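Local coordinates for TATA-box-binding protein (PDB 2Z8U) that probably binds the TATA box of archaeal promoters as a general factor in the activation of genes transcribed by RNA polymerase, at residues B[85-88]-B[89-93]; B[122-125]-B[126-130]; B[143-147]-B[148-152]; B[173-176]-B[177-181]. All coordinates share one frame; numbering follows the deposited sequence.

Contact 1 belongs to one half of the molecule and contacts 2, 3 and 4 to the other; the centres of contacts 1 and 2 lie about 50 Å apart, on opposite sides of the centre of the chain. All four mix buried and exposed residues, contact 3 being half buried and contact 2 the most peripheral. Contacts 1 and 4 are each a stretch of a long helix, with aliphatic groups turned inward and lysine-carboxylate pairs outward. Contact 2 is the end of a short helix, mostly apolar, whereas contact 3 is a hairpin held by paired backbones. Contacts 2, 3 and 4 touch one another around Val128, Tyr143 and Thr181; contacts 2 and 3 also reach a second subunit.

Contact 1: residues B[85-88]-B[89-93]; sequences KKII and KELKD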
ATOM      1  N   LYS B  85       7.760  37.073  25.303  1.00 34.18           N
ATOM      2  CA  LYS B  85       7.362  37.952  26.401  1.00 35.02           C
ATOM      3  C   LYS B  85       7.152  39.437  25.987  1.00 35.00           C
ATOM      4  O   LYS B  85       6.359  40.149  26.583  1.00 33.57           O
ATOM      5  CB  LYS B  85       8.268  37.777  27.619  1.00 36.99           C
ATOM      6  CG  LYS B  85       7.899  36.510  28.434  1.00 38.14           C
ATOM      7  CD  LYS B  85       9.027  35.986  29.305  1.00 42.99           C
ATOM      8  CE  LYS B  85       8.504  34.923  30.341  1.00 44.76           C
ATOM      9  NZ  LYS B  85       7.988  33.560  29.808  1.00 45.96           N
ATOM     10  N   LYS B  86       7.871  39.880  24.959  1.00 34.87           N
ATOM     11  CA  LYS B  86       7.720  41.240  24.429  1.00 34.87           C
ATOM     12  C   LYS B  86       6.354  41.414  23.795  1.00 34.02           C
ATOM     13  O   LYS B  86       5.659  42.435  24.005  1.00 32.79           O
ATOM     14  CB  LYS B  86       8.811  41.502  23.389  1.00 34.60           C
ATOM     15  CG  LYS B  86      10.153  41.877  24.012  1.00 37.78           C
ATOM     16  CD  LYS B  86      11.221  42.176  22.964  1.00 38.33           C
ATOM     17  CE  LYS B  86      12.602  42.306  23.630  1.00 42.96           C
ATOM     18  NZ  LYS B  86      13.658  42.563  22.607  1.00 46.50           N
ATOM     19  N   ILE B  87       5.967  40.402  23.015  1.00 33.74           N
ATOM     20  CA  ILE B  87       4.619  40.351  22.412  1.00 33.86           C
ATOM     21  C   ILE B  87       3.534  40.294  23.491  1.00 33.68           C
ATOM     22  O   ILE B  87       2.534  41.024  23.395  1.00 32.18           O
ATOM     23  CB  ILE B  87       4.511  39.171  21.412  1.00 35.06           C
ATOM     24  CG1 ILE B  87       5.559  39.331  20.280  1.00 35.62           C
ATOM     25  CG2 ILE B  87       3.078  38.983  20.900  1.00 36.90           C
ATOM     26  CD1 ILE B  87       5.277  40.429  19.266  1.00 40.04           C
ATOM     27  N   ILE B  88       3.719  39.418  24.494  1.00 32.35           N
ATOM     28  CA  ILE B  88       2.799  39.309  25.646  1.00 32.28           C
ATOM     29  C   ILE B  88       2.577  40.674  26.337  1.00 32.19           C
ATOM     30  O   ILE B  88       1.442  41.078  26.612  1.00 31.13           O
ATOM     31  CB  ILE B  88       3.305  38.213  26.663  1.00 33.09           C
ATOM     32  CG1 ILE B  88       3.125  36.818  26.034  1.00 32.67           C
ATOM     33  CG2 ILE B  88       2.608  38.341  28.046  1.00 32.15           C
ATOM     34  CD1 ILE B  88       3.639  35.668  26.884  1.00 33.23           C
ATOM     35  N   LYS B  89       3.671  41.379  26.603  1.00 32.47           N
ATOM     36  CA  LYS B  89       3.578  42.718  27.204  1.00 32.92           C
ATOM     37  C   LYS B  89       2.709  43.652  26.364  1.00 32.90           C
ATOM     38  O   LYS B  89       1.888  44.376  26.907  1.00 33.76           O
ATOM     39  CB  LYS B  89       4.954  43.319  27.404  1.00 32.49           C
ATOM     40  CG  LYS B  89       4.935  44.731  27.963  1.00 33.34           C
ATOM     41  CD  LYS B  89       6.349  45.155  28.319  1.00 35.31           C
ATOM     42  CE  LYS B  89       6.349  46.497  29.038  1.00 36.58           C
ATOM     43  NZ  LYS B  89       5.583  47.553  28.331  1.00 39.28           N
ATOM     44  N   GLU B  90       2.893  43.661  25.046  1.00 33.72           N
ATOM     45  CA  GLU B  90       2.047  44.519  24.201  1.00 34.18           C
ATOM     46  C   GLU B  90       0.585  44.167  24.327  1.00 33.45           C
ATOM     47  O   GLU B  90      -0.262  45.044  24.492  1.00 33.22           O
ATOM     48  CB  GLU B  90       2.433  44.414  22.734  1.00 35.37           C
ATOM     49  CG  GLU B  90       3.771  45.001  22.389  1.00 36.57           C
ATOM     50  CD  GLU B  90       4.016  44.817  20.916  1.00 40.99           C
ATOM     51  OE1 GLU B  90       3.326  45.482  20.117  1.00 44.88           O
ATOM     52  OE2 GLU B  90       4.864  43.996  20.557  1.00 43.79           O
ATOM     53  N   LEU B  91       0.280  42.873  24.246  1.00 33.36           N
ATOM     54  CA  LEU B  91      -1.115  42.419  24.382  1.00 33.37           C
ATOM     55  C   LEU B  91      -1.672  42.732  25.769  1.00 33.40           C
ATOM     56  O   LEU B  91      -2.801  43.232  25.888  1.00 33.87           O
ATOM     57  CB  LEU B  91      -1.263  40.918  24.036  1.00 33.76           C
ATOM     58  CG  LEU B  91      -0.640  40.420  22.714  1.00 33.46           C
ATOM     59  CD1 LEU B  91      -1.028  38.936  22.525  1.00 39.38           C
ATOM     60  CD2 LEU B  91      -0.979  41.245  21.480  1.00 39.59           C
ATOM     61  N   LYS B  92      -0.881  42.487  26.819  1.00 33.03           N
ATOM     62  CA  LYS B  92      -1.289  42.864  28.174  1.00 33.73           C
ATOM     63  C   LYS B  92      -1.556  44.374  28.273  1.00 33.12           C
ATOM     64  O   LYS B  92      -2.566  44.791  28.827  1.00 32.92           O
ATOM     65  CB  LYS B  92      -0.254  42.438  29.237  1.00 34.19           C
ATOM     66  CG  LYS B  92      -0.503  43.070  30.610  1.00 35.61           C
ATOM     67  CD  LYS B  92       0.467  42.568  31.686  1.00 35.90           C
ATOM     68  CE  LYS B  92       0.162  43.233  33.042  1.00 39.98           C
ATOM     69  NZ  LYS B  92       1.352  43.213  33.947  1.00 43.14           N
ATOM     70  N   ASP B  93      -0.637  45.177  27.734  1.00 33.03           N
ATOM     71  CA  ASP B  93      -0.767  46.634  27.742  1.00 33.37           C
ATOM     72  C   ASP B  93      -2.038  47.057  27.006  1.00 33.35           C
ATOM     73  O   ASP B  93      -2.728  47.996  27.425  1.00 32.90           O
ATOM     74  CB  ASP B  93       0.469  47.280  27.107  1.00 33.58           C
ATOM     75  CG  ASP B  93       1.659  47.304  28.037  1.00 35.91           C
ATOM     76  OD1 ASP B  93       1.491  46.952  29.230  1.00 37.37           O
ATOM     77  OD2 ASP B  93       2.773  47.645  27.569  1.00 36.53           O
TER
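Ile87 and Leu91 stand one turn apart on helix 77-94, the long helix of the first half of the saddle-shaped TBP fold. Their aliphatic groups suit the inner side of the helix: Ile87 rests on Cys52 and Leu54 of strand 50-54, and Leu91 on Val33 and Ile36 of helix 30-36. Between the two the touch is light, Ile87 CG2 lying 4.4 Å from Leu91 CG. Closer is the approach of Leu91 to the backbone behind it: with CG beside its own nitrogen (chi1 -50°), Leu91 CG comes to 3.3 Å from Ile87 O.

Glu90 crosses Ile87 at a slant. Its chain runs extended past CG, and Glu90 OE2 passes 3.8 Å from Ile87 CD1, so the carboxylate borders the apolar face while its methylenes lie near the carbonyl of Lys86. Ile88, on another side, is buried against Val98 and Pro102, which a branched, uncharged side chain fits well.

The lysines take the outer surface, where long chains can carry charge to a partner. Lys92 pairs with Glu100 and Lys85 with Glu81, while Lys89, extended until a bend at its last torsion (chi4 -51°), brings its ammonium to the carboxylate one turn ahead. There Lys89 NZ meets Asp93 OD2 at 2.9 Å, on the syn lone pair of OD2, the one on the side of OD1. Beneath these side chains the regular helix bonds run on, and the shortest across the two segments joins Lys92 N to Ile88 O at 2.7 Å with a nearly straight N-H...O angle of 171°.

Contact 2: residues B[122-125]-B[126-130]; sequences DDIA and LMVEG
Ile124 and Val128 lie side by side, pointing the same way, with Ile124 CG2 3.9 Å from Val128 CG2. Each methyl is placed by its first torsion: Ile124 CG2 is anti to the backbone nitrogen (chi1 to CG1 -68°), which points it toward the following turn, while Val128 CG2 sits beside its own nitrogen and leans back. The same two residues share a backbone bond, Val128 N to Ile124 O at 2.9 Å, which ties Val128 to the last turn although its backbone has already left helical angles. Thr131 OG1 bonds Val128 O and, weakly, Ile124 O.

One residue earlier, Met127 lies along Asp123. Its CG stands beside the backbone nitrogen (chi1 -70°), and the extended chain carries Met127 SD to 3.6 Å from Asp123 O, the carbonyl that Met127 N bonds at 3.0 Å. A flexible thioether suits this semi-exposed edge, where Val185 of the same chain and Val51 of a second subunit also pack against it.

Farther out, Ile124 is held by Pro119, Leu141 and Ile182, while Val128 meets Tyr143 and Thr181. Ala125, with only a methyl to place, lies against Leu141 and Tyr133; Leu126 turns to Thr72 of the second subunit. All this is the carboxyl-terminal end of helix 121-127, the short helix of the second TBP repeat, where it gives way to strand 131-133.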
ATOM      1  N   ASP B 122      28.912   8.292  -1.619  1.00 36.40           N
ATOM      2  CA  ASP B 122      28.550   7.068  -2.354  1.00 37.87           C
ATOM      3  C   ASP B 122      28.839   5.811  -1.528  1.00 37.70           C
ATOM      4  O   ASP B 122      28.021   4.898  -1.480  1.00 37.64           O
ATOM      5  CB  ASP B 122      29.270   7.014  -3.710  1.00 38.68           C
ATOM      6  CG  ASP B 122      28.731   8.044  -4.691  1.00 42.22           C
ATOM      7  OD1 ASP B 122      29.500   8.944  -5.079  1.00 46.16           O
ATOM      8  OD2 ASP B 122      27.529   7.974  -5.050  1.00 45.79           O
ATOM      9  N   ASP B 123      29.995   5.790  -0.860  1.00 37.36           N
ATOM     10  CA  ASP B 123      30.329   4.725   0.097  1.00 37.71           C
ATOM     11  C   ASP B 123      29.291   4.580   1.196  1.00 37.05           C
ATOM     12  O   ASP B 123      28.841   3.474   1.482  1.00 37.10           O
ATOM     13  CB  ASP B 123      31.706   4.966   0.738  1.00 37.55           C
ATOM     14  CG  ASP B 123      32.855   4.572  -0.167  1.00 39.15           C
ATOM     15  OD1 ASP B 123      32.611   3.955  -1.228  1.00 40.16           O
ATOM     16  OD2 ASP B 123      34.018   4.882   0.196  1.00 40.33           O
ATOM     17  N   ILE B 124      28.908   5.704   1.799  1.00 36.76           N
ATOM     18  CA  ILE B 124      27.959   5.715   2.899  1.00 36.44           C
ATOM     19  C   ILE B 124      26.586   5.227   2.394  1.00 36.41           C
ATOM     20  O   ILE B 124      25.928   4.423   3.054  1.00 36.40           O
ATOM     21  CB  ILE B 124      27.875   7.126   3.588  1.00 36.07           C
ATOM     22  CG1 ILE B 124      29.175   7.469   4.336  1.00 36.70           C
ATOM     23  CG2 ILE B 124      26.696   7.216   4.581  1.00 36.68           C
ATOM     24  CD1 ILE B 124      29.287   8.945   4.717  1.00 37.27           C
ATOM     25  N   ALA B 125      26.174   5.698   1.220  1.00 36.02           N
ATOM     26  CA  ALA B 125      24.860   5.355   0.663  1.00 36.57           C
ATOM     27  C   ALA B 125      24.701   3.844   0.447  1.00 36.47           C
ATOM     28  O   ALA B 125      23.586   3.300   0.491  1.00 36.08           O
ATOM     29  CB  ALA B 125      24.644   6.083  -0.647  1.00 36.13           C
ATOM     30  N   LEU B 126      25.821   3.186   0.188  1.00 36.61           N
ATOM     31  CA  LEU B 126      25.831   1.738  -0.034  1.00 37.91           C
ATOM     32  C   LEU B 126      25.936   0.965   1.288  1.00 38.94           C
ATOM     33  O   LEU B 126      25.240  -0.031   1.476  1.00 39.36           O
ATOM     34  CB  LEU B 126      26.976   1.354  -0.979  1.00 37.24           C
ATOM     35  CG  LEU B 126      27.147  -0.108  -1.428  1.00 36.93           C
ATOM     36  CD1 LEU B 126      25.872  -0.724  -2.030  1.00 34.78           C
ATOM     37  CD2 LEU B 126      28.312  -0.197  -2.397  1.00 37.37           C
ATOM     38  N   MET B 127      26.784   1.450   2.198  1.00 40.31           N
ATOM     39  CA  MET B 127      27.208   0.695   3.389  1.00 42.07           C
ATOM     40  C   MET B 127      26.366   0.928   4.644  1.00 42.11           C
ATOM     41  O   MET B 127      26.391   0.110   5.573  1.00 42.63           O
ATOM     42  CB  MET B 127      28.676   0.998   3.705  1.00 41.87           C
ATOM     43  CG  MET B 127      29.646   0.408   2.703  1.00 43.26           C
ATOM     44  SD  MET B 127      31.284   1.170   2.715  1.00 44.50           S
ATOM     45  CE  MET B 127      32.088   0.139   1.493  1.00 42.13           C
ATOM     46  N   VAL B 128      25.637   2.035   4.676  1.00 42.20           N
ATOM     47  CA  VAL B 128      24.855   2.412   5.850  1.00 42.51           C
ATOM     48  C   VAL B 128      23.364   2.363   5.505  1.00 42.68           C
ATOM     49  O   VAL B 128      22.915   2.976   4.537  1.00 41.45           O
ATOM     50  CB  VAL B 128      25.262   3.812   6.389  1.00 42.45           C
ATOM     51  CG1 VAL B 128      24.515   4.138   7.671  1.00 42.71           C
ATOM     52  CG2 VAL B 128      26.767   3.876   6.642  1.00 42.74           C
ATOM     53  N   GLU B 129      22.602   1.621   6.302  1.00 43.25           N
ATOM     54  CA  GLU B 129      21.194   1.415   6.001  1.00 44.16           C
ATOM     55  C   GLU B 129      20.384   2.637   6.413  1.00 44.10           C
ATOM     56  O   GLU B 129      20.800   3.413   7.296  1.00 44.24           O
ATOM     57  CB  GLU B 129      20.681   0.106   6.620  1.00 44.42           C
ATOM     58  CG  GLU B 129      21.053  -1.130   5.773  1.00 45.21           C
ATOM     59  CD  GLU B 129      20.972  -2.454   6.534  1.00 45.57           C
ATOM     60  OE1 GLU B 129      20.603  -2.446   7.730  1.00 48.39           O
ATOM     61  OE2 GLU B 129      21.271  -3.511   5.927  1.00 46.38           O
ATOM     62  N   GLY B 130      19.250   2.832   5.737  1.00 43.52           N
ATOM     63  CA  GLY B 130      18.405   4.003   5.961  1.00 42.97           C
ATOM     64  C   GLY B 130      19.030   5.309   5.495  1.00 42.37           C
ATOM     65  O   GLY B 130      18.728   6.388   6.046  1.00 43.28           O
TER

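Contact 3: residues B[143-147]-B[148-152]; sequences YRLDD and PKVVV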
ATOM      1  N   TYR B 143      19.988  10.733   6.158  1.00 39.12           N
ATOM      2  CA  TYR B 143      20.169   9.648   7.084  1.00 40.42           C
ATOM      3  C   TYR B 143      19.157   9.833   8.216  1.00 41.00           C
ATOM      4  O   TYR B 143      19.203  10.817   8.939  1.00 40.95           O
ATOM      5  CB  TYR B 143      21.612   9.737   7.598  1.00 41.70           C
ATOM      6  CG  TYR B 143      22.068   8.682   8.567  1.00 42.68           C
ATOM      7  CD1 TYR B 143      23.081   8.968   9.489  1.00 43.91           C
ATOM      8  CD2 TYR B 143      21.509   7.408   8.572  1.00 42.58           C
ATOM      9  CE1 TYR B 143      23.526   8.005  10.380  1.00 45.53           C
ATOM     10  CE2 TYR B 143      21.947   6.442   9.456  1.00 44.67           C
ATOM     11  CZ  TYR B 143      22.960   6.748  10.351  1.00 44.41           C
ATOM     12  OH  TYR B 143      23.398   5.789  11.235  1.00 45.58           O
ATOM     13  N   ARG B 144      18.236   8.899   8.365  1.00 41.02           N
ATOM     14  CA  ARG B 144      17.265   9.004   9.449  1.00 42.46           C
ATOM     15  C   ARG B 144      17.690   8.169  10.661  1.00 43.10           C
ATOM     16  O   ARG B 144      18.059   6.999  10.513  1.00 44.29           O
ATOM     17  CB  ARG B 144      15.864   8.630   8.945  1.00 41.87           C
ATOM     18  CG  ARG B 144      14.740   9.012   9.902  1.00 42.73           C
ATOM     19  CD  ARG B 144      13.433   9.146   9.152  1.00 42.13           C
ATOM     20  NE  ARG B 144      12.269   9.348  10.020  1.00 42.99           N
ATOM     21  CZ  ARG B 144      11.039   9.593   9.572  1.00 44.01           C
ATOM     22  NH1 ARG B 144      10.819   9.671   8.267  1.00 41.60           N
ATOM     23  NH2 ARG B 144      10.013   9.739  10.424  1.00 45.86           N
ATOM     24  N   LEU B 145      17.656   8.762  11.855  1.00 43.26           N
ATOM     25  CA  LEU B 145      17.916   8.009  13.091  1.00 44.10           C
ATOM     26  C   LEU B 145      16.624   7.771  13.873  1.00 44.62           C
ATOM     27  O   LEU B 145      15.711   8.595  13.835  1.00 45.51           O
ATOM     28  CB  LEU B 145      18.929   8.732  13.985  1.00 44.45           C
ATOM     29  CG  LEU B 145      20.410   8.859  13.606  1.00 44.54           C
ATOM     30  CD1 LEU B 145      21.189   9.464  14.785  1.00 44.69           C
ATOM     31  CD2 LEU B 145      20.998   7.512  13.215  1.00 44.87           C
ATOM     32  N   ASP B 146      16.552   6.651  14.586  1.00 44.54           N
ATOM     33  CA  ASP B 146      15.368   6.346  15.388  1.00 44.92           C
ATOM     34  C   ASP B 146      15.572   6.609  16.879  1.00 44.30           C
ATOM     35  O   ASP B 146      14.603   6.640  17.639  1.00 44.92           O
ATOM     36  CB  ASP B 146      14.885   4.905  15.152  1.00 45.53           C
ATOM     37  CG  ASP B 146      14.454   4.652  13.722  1.00 46.73           C
ATOM     38  OD1 ASP B 146      14.089   5.609  12.989  1.00 49.05           O
ATOM     39  OD2 ASP B 146      14.477   3.473  13.320  1.00 48.78           O
ATOM     40  N   ASP B 147      16.823   6.785  17.293  1.00 43.57           N
ATOM     41  CA  ASP B 147      17.132   7.212  18.652  1.00 43.09           C
ATOM     42  C   ASP B 147      18.443   8.015  18.722  1.00 42.06           C
ATOM     43  O   ASP B 147      19.524   7.448  18.568  1.00 42.90           O
ATOM     44  CB  ASP B 147      17.182   6.026  19.618  1.00 43.81           C
ATOM     45  CG  ASP B 147      17.464   6.459  21.040  1.00 45.48           C
ATOM     46  OD1 ASP B 147      16.685   7.279  21.578  1.00 46.97           O
ATOM     47  OD2 ASP B 147      18.472   6.001  21.618  1.00 48.46           O
ATOM     48  N   PRO B 148      18.350   9.344  18.924  1.00 40.47           N
ATOM     49  CA  PRO B 148      17.090  10.075  19.003  1.00 39.13           C
ATOM     50  C   PRO B 148      16.410  10.105  17.641  1.00 37.90           C
ATOM     51  O   PRO B 148      17.048   9.818  16.616  1.00 37.61           O
ATOM     52  CB  PRO B 148      17.521  11.486  19.439  1.00 38.93           C
ATOM     53  CG  PRO B 148      18.922  11.613  18.996  1.00 39.39           C
ATOM     54  CD  PRO B 148      19.518  10.230  19.083  1.00 40.01           C
ATOM     55  N   LYS B 149      15.123  10.419  17.635  1.00 36.48           N
ATOM     56  CA  LYS B 149      14.349  10.469  16.395  1.00 35.57           C
ATOM     57  C   LYS B 149      14.697  11.755  15.666  1.00 34.43           C
ATOM     58  O   LYS B 149      14.112  12.807  15.931  1.00 33.67           O
ATOM     59  CB  LYS B 149      12.854  10.396  16.708  1.00 35.86           C
ATOM     60  CG  LYS B 149      11.946  10.560  15.498  1.00 37.04           C
ATOM     61  CD  LYS B 149      10.486  10.704  15.939  1.00 37.69           C
ATOM     62  CE  LYS B 149       9.603  11.046  14.736  1.00 36.88           C
ATOM     63  NZ  LYS B 149       8.220  11.398  15.178  1.00 37.39           N
ATOM     64  N   VAL B 150      15.684  11.672  14.773  1.00 33.58           N
ATOM     65  CA  VAL B 150      16.187  12.847  14.059  1.00 32.08           C
ATOM     66  C   VAL B 150      16.406  12.552  12.579  1.00 32.52           C
ATOM     67  O   VAL B 150      16.474  11.398  12.173  1.00 31.98           O
ATOM     68  CB  VAL B 150      17.495  13.393  14.679  1.00 32.59           C
ATOM     69  CG1 VAL B 150      17.236  13.884  16.116  1.00 30.51           C
ATOM     70  CG2 VAL B 150      18.589  12.354  14.657  1.00 31.12           C
ATOM     71  N   VAL B 151      16.511  13.610  11.784  1.00 32.67           N
ATOM     72  CA  VAL B 151      16.887  13.502  10.388  1.00 33.78           C
ATOM     73  C   VAL B 151      18.215  14.167  10.256  1.00 34.89           C
ATOM     74  O   VAL B 151      18.402  15.296  10.724  1.00 35.19           O
ATOM     75  CB  VAL B 151      15.855  14.164   9.431  1.00 33.46           C
ATOM     76  CG1 VAL B 151      16.405  14.206   7.970  1.00 33.33           C
ATOM     77  CG2 VAL B 151      14.575  13.402   9.490  1.00 33.60           C
ATOM     78  N   VAL B 152      19.161  13.457   9.650  1.00 35.00           N
ATOM     79  CA  VAL B 152      20.531  13.971   9.503  1.00 35.57           C
ATOM     80  C   VAL B 152      20.837  14.181   8.019  1.00 35.82           C
ATOM     81  O   VAL B 152      20.453  13.364   7.191  1.00 35.59           O
ATOM     82  CB  VAL B 152      21.565  12.996  10.112  1.00 35.71           C
ATOM     83  CG1 VAL B 152      23.000  13.568   9.998  1.00 36.61           C
ATOM     84  CG2 VAL B 152      21.222  12.696  11.590  1.00 35.38           C
TER
HETATM   85  O   HOH W   1      13.383  11.083  12.282  1.00 45.49           O
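Leu145 and Val150 lie side by side on neighbouring strands of a beta hairpin. Leu145 CB is flanked by the turn and the partner strand, 3.4 Å from Pro148 O and 3.7 Å from Val150 CG2. Its CG, beside the backbone nitrogen, stands 4.1 Å from that methyl, with Val152 CG2 farther along. At the tip, Leu145 CD1 touches Val150 CG2 at 3.9 Å. The valine methyl is embraced by three leucine carbons; its CG1 partner is anti to the carbonyl carbon (chi1 -64°), which leaves CG2 between nitrogen and carbonyl carbon.

The backbone pairing is firm at Tyr143 and Val152, where Val152 N reaches Tyr143 O at 2.7 Å; nearer the turn Leu145 N reaches Val150 O at 2.9 Å, but the return bond is long and bent. The strands run antiparallel at 167°. Their reversal uses a cis peptide between Asp147 and Pro148, with backbone angles close to those of a type VIb turn, which suits proline.

On the other face, Arg144 extends over the strand beside Val151, and a water joins Arg144 NE and Val150 O by weak bonds. Arg144 packs on Arg144 of a second subunit, whose guanidinium hydrogen-bonds Lys149 O; in relatives this concave face of the sheet receives DNA.

The Leu145 face turns inward, where beta-branched valines fill the gap between sheet and helix: Val150 meets Ile162 and Val152 meets Val160, both of strand 159-163, while helix 168-183 closes over them, Ile178 on Val152 and Ala174 on Pro148, with Asp147 OD2 salt-bridged to Arg173 of that helix.

Contact 4: residues B[173-176]-B[177-181]; sequences RALK and KILDT
Lys177 O is gripped twice by Thr181: Thr181 OG1 donates to it at 2.9 Å and Thr181 N at 3.0 Å, from opposite faces of the carbonyl plane. This is helix 168-183, the long helix of the second TBP repeat, and a threonine can turn its hydroxyl onto its own helix while probably also hydrogen-bonding Tyr143 OH.

On the solvent side Lys176 and Asp180 form an i to i+4 salt bridge. The lysine bends at its second and last torsions (chi2 92°), which brings CE and NZ round in front of the carboxylate oxygens, NZ close to the carboxylate plane; Lys176 NZ meets Asp180 OD1 at 3.1 Å on its syn lone pair. With an alanine in place of Asp180, the Lys176 ammonium would probably lose its mate and its bent chain be set free to turn.

Arg173, the first residue of its segment, is salt-bridged to Asp170, and Lys177 CD packs 3.7 Å from Arg173 O. Inward-facing residues are aliphatic: Ala174, small enough to sit close to Ile162, and Ile178, which lies on Val160 and Ile162. Leu179 reaches Leu115 and Pro11, and slants across Leu175, with Leu179 CD1 3.8 Å from Leu175 CG.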
ATOM      1  N   ARG B 173      23.993  13.211  21.495  1.00 35.07           N
ATOM      2  CA  ARG B 173      23.777  11.765  21.330  1.00 35.99           C
ATOM      3  C   ARG B 173      23.690  11.357  19.856  1.00 35.75           C
ATOM      4  O   ARG B 173      24.178  10.290  19.464  1.00 35.51           O
ATOM      5  CB  ARG B 173      22.488  11.347  22.034  1.00 35.74           C
ATOM      6  CG  ARG B 173      22.459  11.604  23.530  1.00 37.85           C
ATOM      7  CD  ARG B 173      21.133  11.136  24.153  1.00 38.18           C
ATOM      8  NE  ARG B 173      20.724   9.832  23.638  1.00 42.00           N
ATOM      9  CZ  ARG B 173      19.532   9.552  23.112  1.00 43.77           C
ATOM     10  NH1 ARG B 173      18.580  10.478  23.035  1.00 44.91           N
ATOM     11  NH2 ARG B 173      19.288   8.329  22.664  1.00 44.36           N
ATOM     12  N   ALA B 174      23.037  12.205  19.057  1.00 35.70           N
ATOM     13  CA  ALA B 174      22.970  12.043  17.613  1.00 34.92           C
ATOM     14  C   ALA B 174      24.355  12.138  16.963  1.00 34.94           C
ATOM     15  O   ALA B 174      24.721  11.288  16.138  1.00 34.11           O
ATOM     16  CB  ALA B 174      22.037  13.092  17.024  1.00 35.33           C
ATOM     17  N   LEU B 175      25.120  13.170  17.330  1.00 34.76           N
ATOM     18  CA  LEU B 175      26.490  13.330  16.814  1.00 34.83           C
ATOM     19  C   LEU B 175      27.386  12.109  17.070  1.00 34.86           C
ATOM     20  O   LEU B 175      28.047  11.643  16.144  1.00 34.96           O
ATOM     21  CB  LEU B 175      27.150  14.624  17.309  1.00 34.93           C
ATOM     22  CG  LEU B 175      28.567  14.923  16.788  1.00 34.59           C
ATOM     23  CD1 LEU B 175      28.511  15.185  15.282  1.00 36.64           C
ATOM     24  CD2 LEU B 175      29.158  16.109  17.528  1.00 35.56           C
ATOM     25  N   LYS B 176      27.384  11.580  18.296  1.00 35.10           N
ATOM     26  CA  LYS B 176      28.169  10.370  18.616  1.00 35.90           C
ATOM     27  C   LYS B 176      27.825   9.217  17.660  1.00 36.51           C
ATOM     28  O   LYS B 176      28.718   8.548  17.137  1.00 36.53           O
ATOM     29  CB  LYS B 176      27.988   9.956  20.088  1.00 35.87           C
ATOM     30  CG  LYS B 176      28.584   8.590  20.474  1.00 36.32           C
ATOM     31  CD  LYS B 176      30.019   8.698  20.989  1.00 37.99           C
ATOM     32  CE  LYS B 176      30.797   7.362  20.961  1.00 38.22           C
ATOM     33  NZ  LYS B 176      30.035   6.177  21.443  1.00 39.80           N
ATOM     34  N   LYS B 177      26.531   9.013  17.418  1.00 37.02           N
ATOM     35  CA  LYS B 177      26.068   7.952  16.520  1.00 38.04           C
ATOM     36  C   LYS B 177      26.465   8.162  15.064  1.00 37.92           C
ATOM     37  O   LYS B 177      26.911   7.226  14.411  1.00 37.86           O
ATOM     38  CB  LYS B 177      24.561   7.737  16.650  1.00 38.56           C
ATOM     39  CG  LYS B 177      24.214   6.817  17.807  1.00 40.66           C
ATOM     40  CD  LYS B 177      22.816   7.071  18.334  1.00 43.75           C
ATOM     41  CE  LYS B 177      22.476   6.126  19.483  1.00 44.62           C
ATOM     42  NZ  LYS B 177      21.924   4.833  18.984  1.00 45.57           N
ATOM     43  N   ILE B 178      26.325   9.389  14.567  1.00 37.78           N
ATOM     44  CA  ILE B 178      26.776   9.727  13.208  1.00 37.74           C
ATOM     45  C   ILE B 178      28.291   9.463  13.063  1.00 38.01           C
ATOM     46  O   ILE B 178      28.723   8.743  12.164  1.00 38.14           O
ATOM     47  CB  ILE B 178      26.424  11.176  12.870  1.00 37.55           C
ATOM     48  CG1 ILE B 178      24.898  11.342  12.851  1.00 36.94           C
ATOM     49  CG2 ILE B 178      27.047  11.611  11.544  1.00 37.77           C
ATOM     50  CD1 ILE B 178      24.420  12.756  13.168  1.00 36.03           C
ATOM     51  N   LEU B 179      29.076  10.025  13.971  1.00 38.26           N
ATOM     52  CA  LEU B 179      30.525   9.799  13.994  1.00 39.09           C
ATOM     53  C   LEU B 179      30.906   8.320  14.021  1.00 39.14           C
ATOM     54  O   LEU B 179      31.803   7.895  13.284  1.00 39.76           O
ATOM     55  CB  LEU B 179      31.153  10.534  15.179  1.00 38.84           C
ATOM     56  CG  LEU B 179      31.041  12.057  15.117  1.00 39.02           C
ATOM     57  CD1 LEU B 179      31.645  12.687  16.363  1.00 39.21           C
ATOM     58  CD2 LEU B 179      31.709  12.581  13.855  1.00 39.50           C
ATOM     59  N   ASP B 180      30.227   7.545  14.865  1.00 39.69           N
ATOM     60  CA  ASP B 180      30.479   6.104  14.977  1.00 40.42           C
ATOM     61  C   ASP B 180      30.182   5.365  13.672  1.00 40.71           C
ATOM     62  O   ASP B 180      30.866   4.403  13.304  1.00 40.01           O
ATOM     63  CB  ASP B 180      29.647   5.507  16.115  1.00 40.38           C
ATOM     64  CG  ASP B 180      30.233   5.805  17.502  1.00 41.32           C
ATOM     65  OD1 ASP B 180      29.504   5.587  18.495  1.00 41.12           O
ATOM     66  OD2 ASP B 180      31.405   6.247  17.609  1.00 40.29           O
ATOM     67  N   THR B 181      29.158   5.830  12.972  1.00 41.57           N
ATOM     68  CA  THR B 181      28.732   5.217  11.722  1.00 42.59           C
ATOM     69  C   THR B 181      29.741   5.523  10.616  1.00 43.35           C
ATOM     70  O   THR B 181      30.225   4.612   9.952  1.00 43.39           O
ATOM     71  CB  THR B 181      27.308   5.678  11.352  1.00 42.63           C
ATOM     72  OG1 THR B 181      26.399   5.245  12.371  1.00 43.25           O
ATOM     73  CG2 THR B 181      26.870   5.093  10.032  1.00 42.96           C
TER